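Local coordinates for beta-lactamase (Sphaerobacter thermophilus, PDB 4EWF), which probably hydrolyses the ring of beta-lactams to give substituted beta-amino acids, at residues M59-R64 with D123-D128. Numbering follows the deposited sequence.
Sequences MIAVYR and DLVGLD
Val125 reaches across to Ala61 with both of its methyl groups, and this small apolar meeting carries nearly the whole contact. Val125 CG1 and Val125 CG2 both lie 4.2 Å from Ala61 CB, so the alanine methyl faces the fork of the valine. Val125 CG2 also comes to rest against the helix backbone, 3.9 Å from Ala61 O and 4.4 Å from Val62 N. The torsion behind this is unusual: chi1 of Val125 is 93°, well off the staggered +60°, and it turns both methyls onto the helix surface. Val62 packs beside them more loosely; its CA lies 6.6 Å from Val125 CA, the closest such pair between the segments.

What sets Val125 here is the chain around it. It is the last residue of helix 115-125, and Gly126 then breaks the helix with a positive phi (85°) and occupies the N-cap position of helix 127-136. The same junction sends the second helix along the neighbouring face: Val133 touches Ala61, Ile60 and Arg64, and Val130 backs Val125. Arg64 bonds through NH1 to Ser136 OG of that helix and through NE to Ala179 O in a loop. On the other flank of helix 55-67, Met59 and Tyr63 pack on Val106 of helix 102-111 and Met188 of helix 182-192.

Within the all-helical part of the class A fold, helix 55-67 meets the C-terminal end of helix 115-125, at Val125, with no hydrogen bond between the segments. The small 102 Å² interface is largely apolar, consistent with van der Waals packing and burial of methyls from water.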
loop_
_atom_site.group_PDB
_atom_site.type_symbol
_atom_site.label_atom_id
_atom_site.label_comp_id
_atom_site.label_asym_id
_atom_site.label_seq_id
_atom_site.Cartn_x
_atom_site.Cartn_y
_atom_site.Cartn_z
HETATM N N MSE A 59 -7.532 2.876 -6.016
HETATM C CA MSE A 59 -8.157 1.648 -6.499
HETATM C C MSE A 59 -9.574 1.504 -5.935
HETATM O O MSE A 59 -10.503 1.127 -6.643
HETATM C CB MSE A 59 -7.324 0.432 -6.100
HETATM C CG MSE A 59 -7.956 -0.911 -6.482
HETATM SE SE MSE A 59 -6.803 -2.402 -5.972
HETATM C CE MSE A 59 -6.650 -2.118 -4.089
ATOM N N ILE A 60 -9.738 1.805 -4.650
ATOM C CA ILE A 60 -11.049 1.687 -4.037
ATOM C C ILE A 60 -12.037 2.619 -4.744
ATOM O O ILE A 60 -13.182 2.244 -5.009
ATOM C CB ILE A 60 -10.998 1.957 -2.513
ATOM C CG1 ILE A 60 -10.141 0.884 -1.831
ATOM C CG2 ILE A 60 -12.410 1.962 -1.930
ATOM C CD1 ILE A 60 -9.764 1.186 -0.341
ATOM N N ALA A 61 -11.591 3.831 -5.063
ATOM C CA ALA A 61 -12.476 4.781 -5.742
ATOM C C ALA A 61 -12.911 4.214 -7.087
ATOM O O ALA A 61 -14.068 4.353 -7.486
ATOM C CB ALA A 61 -11.796 6.130 -5.926
ATOM N N VAL A 62 -11.974 3.576 -7.782
ATOM C CA VAL A 62 -12.284 2.950 -9.061
ATOM C C VAL A 62 -13.351 1.858 -8.928
ATOM O O VAL A 62 -14.361 1.872 -9.638
ATOM C CB VAL A 62 -11.015 2.376 -9.724
ATOM C CG1 VAL A 62 -11.382 1.560 -10.944
ATOM C CG2 VAL A 62 -10.056 3.506 -10.084
ATOM N N TYR A 63 -13.153 0.916 -8.011
ATOM C CA TYR A 63 -14.133 -0.161 -7.862
ATOM C C TYR A 63 -15.501 0.328 -7.382
ATOM O O TYR A 63 -16.528 -0.257 -7.741
ATOM C CB TYR A 63 -13.606 -1.309 -6.986
ATOM C CG TYR A 63 -12.618 -2.186 -7.729
ATOM C CD1 TYR A 63 -13.032 -3.376 -8.327
ATOM C CD2 TYR A 63 -11.290 -1.808 -7.873
ATOM C CE1 TYR A 63 -12.142 -4.179 -9.024
ATOM C CE2 TYR A 63 -10.390 -2.600 -8.572
ATOM C CZ TYR A 63 -10.824 -3.790 -9.147
ATOM O OH TYR A 63 -9.934 -4.578 -9.850
ATOM N N ARG A 64 -15.526 1.398 -6.589
ATOM C CA ARG A 64 -16.805 1.980 -6.170
ATOM C C ARG A 64 -17.545 2.549 -7.375
ATOM O O ARG A 64 -18.771 2.469 -7.459
ATOM C CB ARG A 64 -16.605 3.079 -5.124
ATOM C CG ARG A 64 -16.161 2.572 -3.770
ATOM C CD ARG A 64 -16.404 3.617 -2.703
ATOM N NE ARG A 64 -15.945 3.151 -1.402
ATOM C CZ ARG A 64 -15.872 3.920 -0.318
ATOM N NH1 ARG A 64 -16.225 5.200 -0.382
ATOM N NH2 ARG A 64 -15.437 3.411 0.829
ATOM N N ASP A 123 -7.418 10.789 -13.501
ATOM C CA ASP A 123 -8.215 11.581 -14.446
ATOM C C ASP A 123 -9.635 11.027 -14.604
ATOM O O ASP A 123 -10.588 11.776 -14.820
ATOM C CB ASP A 123 -7.561 11.618 -15.827
ATOM C CG ASP A 123 -6.386 12.587 -15.899
ATOM O OD1 ASP A 123 -6.261 13.460 -15.005
ATOM O OD2 ASP A 123 -5.593 12.474 -16.864
ATOM N N LEU A 124 -9.779 9.713 -14.540
ATOM C CA LEU A 124 -11.083 9.113 -14.801
ATOM C C LEU A 124 -12.034 9.341 -13.628
ATOM O O LEU A 124 -13.190 9.680 -13.806
ATOM C CB LEU A 124 -10.929 7.616 -15.027
ATOM C CG LEU A 124 -10.347 7.191 -16.367
ATOM C CD1 LEU A 124 -10.160 5.698 -16.348
ATOM C CD2 LEU A 124 -11.268 7.621 -17.506
ATOM N N VAL A 125 -11.521 9.153 -12.423
ATOM C CA VAL A 125 -12.354 9.170 -11.235
ATOM C C VAL A 125 -12.305 10.537 -10.529
ATOM O O VAL A 125 -13.274 10.958 -9.889
ATOM C CB VAL A 125 -11.955 8.008 -10.308
ATOM C CG1 VAL A 125 -10.905 8.450 -9.273
ATOM C CG2 VAL A 125 -13.164 7.419 -9.657
ATOM N N GLY A 126 -11.199 11.255 -10.690
ATOM C CA GLY A 126 -11.051 12.572 -10.086
ATOM C C GLY A 126 -10.553 12.530 -8.647
ATOM O O GLY A 126 -10.829 11.576 -7.909
ATOM N N LEU A 127 -9.812 13.562 -8.243
ATOM C CA LEU A 127 -9.226 13.591 -6.901
ATOM C C LEU A 127 -10.288 13.532 -5.811
ATOM O O LEU A 127 -10.103 12.893 -4.772
ATOM C CB LEU A 127 -8.377 14.849 -6.710
ATOM C CG LEU A 127 -7.113 14.996 -7.564
ATOM C CD1 LEU A 127 -6.519 16.391 -7.381
ATOM C CD2 LEU A 127 -6.111 13.936 -7.195
ATOM N N ASP A 128 -11.402 14.219 -6.040
ATOM C CA ASP A 128 -12.436 14.307 -5.017
ATOM C C ASP A 128 -12.981 12.942 -4.653
ATOM O O ASP A 128 -13.238 12.663 -3.473
ATOM C CB ASP A 128 -13.563 15.236 -5.470
ATOM C CG ASP A 128 -13.191 16.699 -5.328
ATOM O OD1 ASP A 128 -12.685 17.288 -6.309
ATOM O OD2 ASP A 128 -13.402 17.259 -4.231
#